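Local coordinates for protein carbohydrate oxidase (Microdochium nivale, PDB 3RJA) that oxidises the C1 hydroxyl of mono-, oligo- and polysaccharides to lactones with the help of FAD, passing the electrons to oxygen to give hydrogen peroxide, at residues G229-E234 against S328-A333; L324-I329 against W384-Y389; I103-P108 against V197-L202. All coordinates share one frame; numbering follows the deposited sequence.

In the fold
Contacts 1 and 2 lie on one side of the chain's centre and contact 3 on the other. Contact 3 belongs to the antiparallel sheet that carries strands 103-106 and 196-206, where 197-202 meets the adenine end of the cofactor. Contact 2 belongs to the eight-stranded antiparallel sheet and carries Gln387 and Tyr389 to the bound substrate analogue; its centre is 30 Å from that of contact 3, with nearest atoms about 17 Å apart. Contacts 1 and 2 share Ser328 and Ile329, their centres lie 11 Å apart, and Glu234 OE1 joins them through a probable hydrogen bond of 2.8 Å to Trp384 NE1. Contact 1 reaches outward to a zinc ion.

Contact 1 of 3, residues G229-E234 against S328-A333; sequences GIEAVE and SIKGDA. With ZN (zinc ion), chain F.
Helix 223-239 receives the loop that runs from strand 318-326 into helix 332-345, and the carboxylate of Glu234 is the main point of attachment. Its two oxygens divide the work, each through its syn lone pair: Glu234 OE1 accepts from the backbone N of Ile329 at 2.9 Å, close to straight at 165°, while Glu234 OE2 accepts from Ser328 OG at 2.5 Å. Ser328 OG in turn accepts from Lys330 N at 3.0 Å, forming an ST turn that shapes the loop just ahead of Gly331, the N-cap of the following helix. Trp384 NE1 is a further donor to OE1 and Arg238 adds a salt bridge to OE2, so several donors grip this buried carboxylate and hold it from turning. An alanine in place of Glu234 would probably leave Ile329 N, the Ser328 hydroxyl and the Trp384 indole without their acceptor and Arg238 without its counter-charge. One turn back, Ile230 and Ile329 cross at about a right angle, with their CG2 methyls 3.6 Å apart. The extended chain of Lys330 crosses Glu231 likewise, its CE 3.5 Å from Glu231 OE2, and its ammonium forms a salt bridge with Asp235. Glu231 OE2 binds the zinc ion at 1.9 Å, and Asp235 is its second protein ligand.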
loop_
_atom_site.group_PDB
_atom_site.type_symbol
_atom_site.label_atom_id
_atom_site.label_comp_id
_atom_site.label_asym_id
_atom_site.label_seq_id
_atom_site.Cartn_x
_atom_site.Cartn_y
_atom_site.Cartn_z
ATOM N N GLY A 229 -0.102 -13.427 24.111
ATOM C CA GLY A 229 1.003 -12.874 23.342
ATOM C C GLY A 229 0.571 -11.625 22.586
ATOM O O GLY A 229 1.246 -10.609 22.622
ATOM N N ILE A 230 -0.575 -11.699 21.919
ATOM C CA ILE A 230 -1.108 -10.546 21.226
ATOM C C ILE A 230 -1.414 -9.398 22.195
ATOM O O ILE A 230 -1.171 -8.243 21.852
ATOM C CB ILE A 230 -2.358 -10.892 20.366
ATOM C CG1 ILE A 230 -1.968 -11.866 19.249
ATOM C CG2 ILE A 230 -3.013 -9.571 19.798
ATOM C CD1 ILE A 230 -3.142 -12.671 18.688
ATOM N N GLU A 231 -1.914 -9.707 23.401
ATOM C CA GLU A 231 -2.163 -8.653 24.412
ATOM C C GLU A 231 -0.819 -7.999 24.747
ATOM O O GLU A 231 -0.699 -6.773 24.792
ATOM C CB GLU A 231 -2.829 -9.231 25.700
ATOM C CG GLU A 231 -2.561 -8.373 27.011
ATOM C CD GLU A 231 -3.587 -7.230 27.155
ATOM O OE1 GLU A 231 -4.639 -7.296 26.475
ATOM O OE2 GLU A 231 -3.359 -6.272 27.927
ATOM N N ALA A 232 0.202 -8.821 24.976
ATOM C CA ALA A 232 1.515 -8.304 25.382
ATOM C C ALA A 232 2.133 -7.423 24.290
ATOM O O ALA A 232 2.762 -6.406 24.569
ATOM C CB ALA A 232 2.474 -9.480 25.752
ATOM N N VAL A 233 1.941 -7.807 23.036
ATOM C CA VAL A 233 2.511 -7.020 21.936
ATOM C C VAL A 233 1.768 -5.687 21.837
ATOM O O VAL A 233 2.399 -4.657 21.622
ATOM C CB VAL A 233 2.501 -7.786 20.602
ATOM C CG1 VAL A 233 3.044 -6.891 19.443
ATOM C CG2 VAL A 233 3.320 -9.108 20.726
ATOM N N GLU A 234 0.449 -5.680 22.061
ATOM C CA GLU A 234 -0.266 -4.411 21.964
ATOM C C GLU A 234 0.205 -3.444 23.042
ATOM O O GLU A 234 0.355 -2.230 22.764
ATOM C CB GLU A 234 -1.788 -4.544 21.989
ATOM C CG GLU A 234 -2.445 -3.136 21.964
ATOM C CD GLU A 234 -3.941 -3.144 21.689
ATOM O OE1 GLU A 234 -4.387 -3.991 20.858
ATOM O OE2 GLU A 234 -4.679 -2.291 22.289
ATOM N N SER A 328 -7.637 -0.698 18.727
ATOM C CA SER A 328 -7.147 -1.701 19.671
ATOM C C SER A 328 -7.697 -3.032 19.287
ATOM O O SER A 328 -8.853 -3.121 18.851
ATOM C CB SER A 328 -7.656 -1.420 21.091
ATOM O OG SER A 328 -7.191 -2.444 21.978
ATOM N N ILE A 329 -6.936 -4.093 19.515
ATOM C CA ILE A 329 -7.533 -5.421 19.282
ATOM C C ILE A 329 -8.078 -6.055 20.594
ATOM O O ILE A 329 -8.706 -7.121 20.580
ATOM C CB ILE A 329 -6.550 -6.384 18.545
ATOM C CG1 ILE A 329 -7.336 -7.483 17.795
ATOM C CG2 ILE A 329 -5.511 -6.930 19.524
ATOM C CD1 ILE A 329 -6.481 -8.401 16.894
ATOM N N LYS A 330 -7.814 -5.404 21.722
ATOM C CA LYS A 330 -8.196 -5.957 23.047
ATOM C C LYS A 330 -9.699 -6.280 23.174
ATOM O O LYS A 330 -10.556 -5.623 22.573
ATOM C CB LYS A 330 -7.733 -5.035 24.192
ATOM C CG LYS A 330 -6.220 -4.954 24.321
ATOM C CD LYS A 330 -5.815 -3.928 25.377
ATOM C CE LYS A 330 -4.304 -3.883 25.515
ATOM N NZ LYS A 330 -3.871 -2.927 26.565
ATOM N N GLY A 331 -10.004 -7.314 23.941
ATOM C CA GLY A 331 -11.388 -7.598 24.323
ATOM C C GLY A 331 -11.932 -8.790 23.566
ATOM O O GLY A 331 -11.229 -9.776 23.313
ATOM N N ASP A 332 -13.191 -8.697 23.181
ATOM C CA ASP A 332 -13.780 -9.773 22.415
ATOM C C ASP A 332 -13.174 -9.910 21.019
ATOM O O ASP A 332 -13.179 -11.010 20.469
ATOM C CB ASP A 332 -15.292 -9.625 22.360
ATOM C CG ASP A 332 -15.954 -10.050 23.658
ATOM O OD1 ASP A 332 -15.325 -10.807 24.433
ATOM O OD2 ASP A 332 -17.095 -9.622 23.906
ATOM N N ALA A 333 -12.632 -8.814 20.480
ATOM C CA ALA A 333 -12.001 -8.814 19.149
ATOM C C ALA A 333 -10.861 -9.834 19.063
ATOM O O ALA A 333 -10.849 -10.705 18.185
ATOM C CB ALA A 333 -11.512 -7.409 18.766
HETATM ZN ZN ZN F . -1.771 -5.903 28.985
#

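Contact 2 of 3, residues L324-I329 against W384-Y389; sequences LTLKSI and WLIQFY. With ABL ((2R,3R,4R,5R)-4,5-dihydroxy-2-(hydroxymethyl)-6-oxopiperidin-3-yl beta-D-glucopyranoside), chain G.
Leu326 and Ile386 meet methyl to methyl on one face of an antiparallel strand pair, the side chains crossing obliquely with their CD1 atoms pressed to 3.5 Å, tighter than an ordinary van der Waals contact. Leu326 CG stands anti to the carbonyl carbon (chi1 -45°), and CD1 beyond it meets Ile386, the diagonal neighbour; directly opposite Leu326 is Trp384. Leu324, opposite Ile386, sets its CD1 as a bump at the edge of the Phe388 ring, 4.1 Å from CE2. Beyond the strand end the chain bends toward the face that carries Leu326 and Trp384, and Ile329 crosses the indole at about a right angle: Ile329 CG2 fits beside the pyrrole part, 3.6 Å from Trp384 NE1, with CB close by. The indole N-H itself is bound to Glu234. On the other face the bumps are smaller, Thr325 CG2 meeting Leu385 CD1 at 4.1 Å. Backbone bonds pair Leu324 with Ile386 and Leu326 with Trp384. Further along the second strand, Tyr389 OH accepts a hydrogen bond from O6A of the substrate analogue, and Gln387 NE2 gives a weak one to its O1A. Strand 384-392 lies between 318-326 and 352-359, with helix 403-414 packed on Leu324 and Phe388 and helix 223-239 on Ile329 and Trp384.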
loop_
_atom_site.group_PDB
_atom_site.type_symbol
_atom_site.label_atom_id
_atom_site.label_comp_id
_atom_site.label_asym_id
_atom_site.label_seq_id
_atom_site.Cartn_x
_atom_site.Cartn_y
_atom_site.Cartn_z
ATOM N N LEU A 324 -7.864 -4.608 7.937
ATOM C CA LEU A 324 -8.458 -3.897 9.067
ATOM C C LEU A 324 -7.429 -2.947 9.614
ATOM O O LEU A 324 -6.225 -3.269 9.644
ATOM C CB LEU A 324 -8.867 -4.861 10.188
ATOM C CG LEU A 324 -10.166 -5.652 9.962
ATOM C CD1 LEU A 324 -10.384 -6.679 11.093
ATOM C CD2 LEU A 324 -11.379 -4.696 9.810
ATOM N N THR A 325 -7.904 -1.780 10.050
ATOM C CA THR A 325 -7.104 -0.896 10.866
ATOM C C THR A 325 -7.895 -0.787 12.197
ATOM O O THR A 325 -9.092 -0.602 12.180
ATOM C CB THR A 325 -6.852 0.481 10.171
ATOM O OG1 THR A 325 -8.101 1.184 9.962
ATOM C CG2 THR A 325 -6.150 0.293 8.783
ATOM N N LEU A 326 -7.230 -0.933 13.340
ATOM C CA LEU A 326 -7.958 -0.934 14.622
ATOM C C LEU A 326 -7.333 -0.010 15.621
ATOM O O LEU A 326 -6.101 0.046 15.715
ATOM C CB LEU A 326 -7.969 -2.330 15.249
ATOM C CG LEU A 326 -8.288 -3.554 14.382
ATOM C CD1 LEU A 326 -7.946 -4.827 15.211
ATOM C CD2 LEU A 326 -9.761 -3.549 13.911
ATOM N N LYS A 327 -8.182 0.684 16.396
ATOM C CA LYS A 327 -7.684 1.418 17.556
ATOM C C LYS A 327 -7.023 0.458 18.536
ATOM O O LYS A 327 -5.988 0.771 19.107
ATOM C CB LYS A 327 -8.811 2.188 18.267
ATOM C CG LYS A 327 -9.435 3.232 17.379
ATOM C CD LYS A 327 -10.327 4.210 18.164
ATOM C CE LYS A 327 -10.846 5.260 17.216
ATOM N NZ LYS A 327 -12.147 5.845 17.711
ATOM N N SER A 328 -7.637 -0.698 18.727
ATOM C CA SER A 328 -7.147 -1.701 19.671
ATOM C C SER A 328 -7.697 -3.032 19.287
ATOM O O SER A 328 -8.853 -3.121 18.851
ATOM C CB SER A 328 -7.656 -1.420 21.091
ATOM O OG SER A 328 -7.191 -2.444 21.978
ATOM N N ILE A 329 -6.936 -4.093 19.515
ATOM C CA ILE A 329 -7.533 -5.421 19.282
ATOM C C ILE A 329 -8.078 -6.055 20.594
ATOM O O ILE A 329 -8.706 -7.121 20.580
ATOM C CB ILE A 329 -6.550 -6.384 18.545
ATOM C CG1 ILE A 329 -7.336 -7.483 17.795
ATOM C CG2 ILE A 329 -5.511 -6.930 19.524
ATOM C CD1 ILE A 329 -6.481 -8.401 16.894
ATOM N N TRP A 384 -3.177 -0.817 15.068
ATOM C CA TRP A 384 -2.929 -1.989 14.220
ATOM C C TRP A 384 -3.323 -1.757 12.758
ATOM O O TRP A 384 -4.415 -1.266 12.473
ATOM C CB TRP A 384 -3.794 -3.168 14.707
ATOM C CG TRP A 384 -3.387 -3.738 16.050
ATOM C CD1 TRP A 384 -4.089 -3.661 17.234
ATOM C CD2 TRP A 384 -2.211 -4.501 16.334
ATOM N NE1 TRP A 384 -3.416 -4.323 18.236
ATOM C CE2 TRP A 384 -2.258 -4.852 17.714
ATOM C CE3 TRP A 384 -1.109 -4.908 15.566
ATOM C CZ2 TRP A 384 -1.244 -5.590 18.337
ATOM C CZ3 TRP A 384 -0.100 -5.658 16.189
ATOM C CH2 TRP A 384 -0.175 -5.982 17.564
ATOM N N LEU A 385 -2.455 -2.156 11.847
ATOM C CA LEU A 385 -2.779 -2.307 10.429
ATOM C C LEU A 385 -2.680 -3.826 10.144
ATOM O O LEU A 385 -1.647 -4.446 10.400
ATOM C CB LEU A 385 -1.792 -1.523 9.539
ATOM C CG LEU A 385 -1.686 -1.949 8.057
ATOM C CD1 LEU A 385 -2.990 -1.771 7.308
ATOM C CD2 LEU A 385 -0.614 -1.201 7.329
ATOM N N ILE A 386 -3.748 -4.410 9.617
ATOM C CA ILE A 386 -3.830 -5.862 9.537
ATOM C C ILE A 386 -4.110 -6.262 8.110
ATOM O O ILE A 386 -5.045 -5.743 7.491
ATOM C CB ILE A 386 -4.943 -6.418 10.479
ATOM C CG1 ILE A 386 -4.647 -6.024 11.941
ATOM C CG2 ILE A 386 -5.118 -7.946 10.312
ATOM C CD1 ILE A 386 -5.807 -6.369 12.934
ATOM N N GLN A 387 -3.291 -7.173 7.600
ATOM C CA GLN A 387 -3.500 -7.764 6.291
ATOM C C GLN A 387 -3.868 -9.246 6.411
ATOM O O GLN A 387 -3.243 -9.993 7.191
ATOM C CB GLN A 387 -2.262 -7.584 5.388
ATOM C CG GLN A 387 -2.515 -8.166 3.970
ATOM C CD GLN A 387 -1.458 -7.820 2.942
ATOM O OE1 GLN A 387 -1.737 -7.836 1.735
ATOM N NE2 GLN A 387 -0.216 -7.548 3.402
ATOM N N PHE A 388 -4.889 -9.638 5.636
ATOM C CA PHE A 388 -5.363 -11.004 5.472
ATOM C C PHE A 388 -5.205 -11.328 3.993
ATOM O O PHE A 388 -5.653 -10.555 3.144
ATOM C CB PHE A 388 -6.866 -11.094 5.788
ATOM C CG PHE A 388 -7.237 -10.787 7.218
ATOM C CD1 PHE A 388 -7.165 -11.777 8.209
ATOM C CD2 PHE A 388 -7.700 -9.532 7.558
ATOM C CE1 PHE A 388 -7.530 -11.499 9.528
ATOM C CE2 PHE A 388 -8.074 -9.231 8.867
ATOM C CZ PHE A 388 -7.991 -10.220 9.862
ATOM N N TYR A 389 -4.582 -12.457 3.678
ATOM C CA TYR A 389 -4.186 -12.792 2.279
ATOM C C TYR A 389 -4.424 -14.289 2.049
ATOM O O TYR A 389 -4.019 -15.096 2.875
ATOM C CB TYR A 389 -2.711 -12.509 2.083
ATOM C CG TYR A 389 -2.230 -12.227 0.665
ATOM C CD1 TYR A 389 -2.199 -10.924 0.172
ATOM C CD2 TYR A 389 -1.739 -13.251 -0.163
ATOM C CE1 TYR A 389 -1.723 -10.636 -1.095
ATOM C CE2 TYR A 389 -1.243 -12.957 -1.451
ATOM C CZ TYR A 389 -1.246 -11.639 -1.893
ATOM O OH TYR A 389 -0.785 -11.305 -3.147
HETATM C C1A ABL G . 2.193 -6.963 1.378
HETATM O O1A ABL G . 1.674 -5.847 1.610
HETATM C C2A ABL G . 3.210 -7.582 2.359
HETATM O O2A ABL G . 3.957 -6.511 2.935
HETATM C C3A ABL G . 4.157 -8.615 1.697
HETATM O O3A ABL G . 4.811 -9.333 2.774
HETATM C C4A ABL G . 3.339 -9.605 0.892
HETATM O O1 ABL G . 4.176 -10.625 0.289
HETATM C C5A ABL G . 2.591 -8.841 -0.255
HETATM N N5 ABL G . 1.856 -7.658 0.266
HETATM C C6A ABL G . 1.530 -9.720 -0.965
HETATM O O6A ABL G . 1.271 -9.320 -2.324
HETATM C C1 ABL G . 4.290 -11.927 0.930
HETATM C C2 ABL G . 4.666 -13.011 -0.111
HETATM O O2 ABL G . 3.653 -13.040 -1.123
HETATM C C3 ABL G . 4.807 -14.366 0.596
HETATM O O3 ABL G . 5.175 -15.397 -0.320
HETATM C C4 ABL G . 5.833 -14.222 1.766
HETATM O O4 ABL G . 6.028 -15.446 2.460
HETATM C C5 ABL G . 5.360 -13.137 2.741
HETATM O O5 ABL G . 5.219 -11.898 2.003
HETATM C C6 ABL G . 6.299 -12.973 3.942
HETATM O O6 ABL G . 7.628 -12.743 3.603
#

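Contact 3 of 3, residues I103-P108 against V197-L202; sequences IAHVEP and VAVWKL. With FAD (flavin-adenine dinucleotide), chain B.
The adenine pocket of FAD is bordered by strand 196-206, which pairs with strand 103-106 and touches Pro108 beyond its end. Val197 reads the adenine rim with its backbone: its N gives a hydrogen bond to N1A at 2.9 Å, and its O accepts one from N6A at 3.0 Å. Pro108 closes on the same carbonyl, its CB 3.2 Å from Val197 O, while its CD lies against the carbonyl oxygen of Ala198. Away from the cofactor the strands run antiparallel, Ala104 facing Leu202 and Val106 facing Trp200 as hydrogen-bonded pairs. Between them His105 and Lys201 form a non-hydrogen-bonded pair on the opposite face. The lysine chain, extended beyond CG, lies over the imidazole in a CH-pi contact: Lys201 CG is 3.8 Å from the centre of the His105 ring and only 8° off its normal, and Lys201 CD follows over the same face, 3.7 Å from His105 CE1. Its ammonium goes on to a salt bridge with Glu174. Among the apolar side chains, Val106 CG2 and Leu202 CD1 meet at 4.1 Å, the two side chains crossing at about a right angle. The indole of Trp200 has Val197 CG1 over one face, 3.5 Å above the plane and toward the rim, and hydrogen-bonds Ser138 through NE1. Opposite Thr164 of strand 160-166, Ala198 and Val199 form a classic beta bulge, within the antiparallel sheet of a PCMH-type FAD-binding domain.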
loop_
_atom_site.group_PDB
_atom_site.type_symbol
_atom_site.label_atom_id
_atom_site.label_comp_id
_atom_site.label_asym_id
_atom_site.label_seq_id
_atom_site.Cartn_x
_atom_site.Cartn_y
_atom_site.Cartn_z
ATOM N N ILE A 103 15.332 16.880 -1.604
ATOM C CA ILE A 103 14.099 16.599 -2.334
ATOM C C ILE A 103 14.376 16.023 -3.725
ATOM O O ILE A 103 15.233 16.536 -4.466
ATOM C CB ILE A 103 13.176 17.846 -2.400
ATOM C CG1 ILE A 103 12.739 18.243 -0.974
ATOM C CG2 ILE A 103 11.966 17.581 -3.260
ATOM C CD1 ILE A 103 12.012 19.608 -0.890
ATOM N N ALA A 104 13.638 14.967 -4.068
ATOM C CA ALA A 104 13.743 14.289 -5.369
ATOM C C ALA A 104 12.453 14.463 -6.128
ATOM O O ALA A 104 11.367 14.411 -5.528
ATOM C CB ALA A 104 13.972 12.787 -5.162
ATOM N N HIS A 105 12.558 14.638 -7.442
ATOM C CA HIS A 105 11.377 14.651 -8.294
ATOM C C HIS A 105 11.394 13.315 -9.022
ATOM O O HIS A 105 12.448 12.915 -9.538
ATOM C CB HIS A 105 11.399 15.832 -9.269
ATOM C CG HIS A 105 11.225 17.161 -8.602
ATOM N ND1 HIS A 105 10.705 18.262 -9.250
ATOM C CD2 HIS A 105 11.444 17.551 -7.320
ATOM C CE1 HIS A 105 10.656 19.280 -8.413
ATOM N NE2 HIS A 105 11.084 18.873 -7.233
ATOM N N VAL A 106 10.243 12.623 -9.020
ATOM C CA VAL A 106 10.140 11.245 -9.522
ATOM C C VAL A 106 8.946 11.011 -10.455
ATOM O O VAL A 106 7.815 11.459 -10.194
ATOM C CB VAL A 106 10.113 10.199 -8.342
ATOM C CG1 VAL A 106 10.281 8.749 -8.871
ATOM C CG2 VAL A 106 11.223 10.547 -7.324
ATOM N N GLU A 107 9.212 10.308 -11.544
ATOM C CA GLU A 107 8.181 9.907 -12.510
ATOM C C GLU A 107 7.243 8.865 -11.887
ATOM O O GLU A 107 7.652 8.167 -10.964
ATOM C CB GLU A 107 8.854 9.389 -13.788
ATOM C CG GLU A 107 9.331 10.549 -14.665
ATOM C CD GLU A 107 9.939 10.109 -16.000
ATOM O OE1 GLU A 107 10.585 9.044 -16.092
ATOM O OE2 GLU A 107 9.777 10.859 -16.961
ATOM N N PRO A 108 5.991 8.769 -12.383
ATOM C CA PRO A 108 4.938 8.058 -11.654
ATOM C C PRO A 108 4.886 6.545 -11.904
ATOM O O PRO A 108 4.000 5.858 -11.359
ATOM C CB PRO A 108 3.647 8.703 -12.192
ATOM C CG PRO A 108 3.977 9.139 -13.587
ATOM C CD PRO A 108 5.467 9.472 -13.580
ATOM N N VAL A 197 -1.261 11.702 -11.076
ATOM C CA VAL A 197 -0.018 12.344 -10.641
ATOM C C VAL A 197 1.052 12.048 -11.690
ATOM O O VAL A 197 1.259 10.877 -12.073
ATOM C CB VAL A 197 0.461 11.879 -9.246
ATOM C CG1 VAL A 197 1.839 12.549 -8.886
ATOM C CG2 VAL A 197 -0.614 12.197 -8.175
ATOM N N ALA A 198 1.707 13.116 -12.163
ATOM C CA ALA A 198 2.703 13.045 -13.253
ATOM C C ALA A 198 4.134 13.199 -12.721
ATOM O O ALA A 198 5.087 12.747 -13.364
ATOM C CB ALA A 198 2.421 14.150 -14.313
ATOM N N VAL A 199 4.278 13.857 -11.567
ATOM C CA VAL A 199 5.582 13.943 -10.877
ATOM C C VAL A 199 5.321 13.904 -9.373
ATOM O O VAL A 199 4.443 14.640 -8.867
ATOM C CB VAL A 199 6.356 15.264 -11.204
ATOM C CG1 VAL A 199 7.731 15.311 -10.509
ATOM C CG2 VAL A 199 6.524 15.468 -12.723
ATOM N N TRP A 200 6.063 13.057 -8.660
ATOM C CA TRP A 200 6.076 13.101 -7.175
ATOM C C TRP A 200 7.269 13.908 -6.686
ATOM O O TRP A 200 8.392 13.681 -7.139
ATOM C CB TRP A 200 6.157 11.694 -6.574
ATOM C CG TRP A 200 4.962 10.855 -6.896
ATOM C CD1 TRP A 200 4.788 10.025 -7.984
ATOM C CD2 TRP A 200 3.745 10.798 -6.142
ATOM N NE1 TRP A 200 3.523 9.465 -7.941
ATOM C CE2 TRP A 200 2.874 9.910 -6.814
ATOM C CE3 TRP A 200 3.314 11.406 -4.952
ATOM C CZ2 TRP A 200 1.568 9.629 -6.339
ATOM C CZ3 TRP A 200 2.040 11.121 -4.477
ATOM C CH2 TRP A 200 1.177 10.239 -5.167
ATOM N N LYS A 201 7.045 14.815 -5.741
ATOM C CA LYS A 201 8.176 15.561 -5.146
ATOM C C LYS A 201 8.355 15.105 -3.714
ATOM O O LYS A 201 7.462 15.243 -2.882
ATOM C CB LYS A 201 7.990 17.077 -5.310
ATOM C CG LYS A 201 7.604 17.458 -6.751
ATOM C CD LYS A 201 7.314 18.922 -6.891
ATOM C CE LYS A 201 6.764 19.284 -8.281
ATOM N NZ LYS A 201 6.028 20.625 -8.189
ATOM N N LEU A 202 9.512 14.518 -3.439
ATOM C CA LEU A 202 9.651 13.684 -2.230
ATOM C C LEU A 202 10.830 14.086 -1.375
ATOM O O LEU A 202 11.958 14.139 -1.889
ATOM C CB LEU A 202 9.838 12.206 -2.629
ATOM C CG LEU A 202 8.764 11.553 -3.518
ATOM C CD1 LEU A 202 9.116 10.061 -3.827
ATOM C CD2 LEU A 202 7.374 11.656 -2.873
HETATM P PA FAD B . -1.764 0.283 -9.429
HETATM O O1A FAD B . -1.013 0.662 -10.677
HETATM O O2A FAD B . -2.611 -0.958 -9.550
HETATM O O5B FAD B . -2.703 1.509 -8.996
HETATM C C5B FAD B . -3.317 1.508 -7.712
HETATM C C4B FAD B . -4.347 2.650 -7.659
HETATM O O4B FAD B . -3.677 3.905 -7.781
HETATM C C3B FAD B . -5.363 2.589 -8.797
HETATM O O3B FAD B . -6.578 3.202 -8.359
HETATM C C2B FAD B . -4.712 3.499 -9.834
HETATM O O2B FAD B . -5.564 4.042 -10.814
HETATM C C1B FAD B . -4.126 4.574 -8.929
HETATM N N9A FAD B . -2.988 5.217 -9.579
HETATM C C8A FAD B . -1.903 4.614 -10.207
HETATM N N7A FAD B . -1.100 5.612 -10.663
HETATM C C5A FAD B . -1.633 6.796 -10.322
HETATM C C6A FAD B . -1.214 8.110 -10.550
HETATM N N6A FAD B . -0.062 8.368 -11.209
HETATM N N1A FAD B . -1.997 9.135 -10.047
HETATM C C2A FAD B . -3.186 8.864 -9.378
HETATM N N3A FAD B . -3.623 7.569 -9.185
HETATM C C4A FAD B . -2.835 6.558 -9.648
HETATM N N1 FAD B . 1.343 -1.922 0.745
HETATM C C2 FAD B . 1.937 -1.313 1.856
HETATM O O2 FAD B . 1.458 -0.297 2.374
HETATM N N3 FAD B . 3.130 -1.862 2.319
HETATM C C4 FAD B . 3.830 -2.884 1.706
HETATM O O4 FAD B . 4.955 -3.240 2.123
HETATM C C4X FAD B . 3.130 -3.538 0.558
HETATM N N5 FAD B . 3.705 -4.539 -0.086
HETATM C C5X FAD B . 3.140 -5.093 -1.211
HETATM C C6 FAD B . 3.817 -6.104 -1.942
HETATM C C7 FAD B . 3.322 -6.569 -3.145
HETATM C C7M FAD B . 4.057 -7.680 -3.924
HETATM C C8 FAD B . 2.190 -5.934 -3.710
HETATM C C8M FAD B . 1.623 -6.391 -5.040
HETATM C C9 FAD B . 1.479 -4.994 -2.980
HETATM C C9A FAD B . 1.949 -4.536 -1.732
HETATM N N10 FAD B . 1.326 -3.476 -1.030
HETATM C C10 FAD B . 1.847 -3.015 0.169
HETATM C "C1'" FAD B . 0.053 -2.892 -1.567
HETATM C "C2'" FAD B . 0.343 -1.640 -2.384
HETATM O "O2'" FAD B . 0.668 -0.571 -1.504
HETATM C "C3'" FAD B . -0.884 -1.243 -3.172
HETATM O "O3'" FAD B . -1.346 -2.336 -3.937
HETATM C "C4'" FAD B . -0.556 -0.036 -4.067
HETATM O "O4'" FAD B . -1.727 0.679 -4.315
HETATM C "C5'" FAD B . 0.121 -0.465 -5.372
HETATM O "O5'" FAD B . 0.424 0.668 -6.138
HETATM P P FAD B . 0.637 0.491 -7.739
HETATM O O1P FAD B . 1.051 1.792 -8.356
HETATM O O2P FAD B . 1.630 -0.644 -7.996
HETATM O O3P FAD B . -0.833 0.007 -8.146
#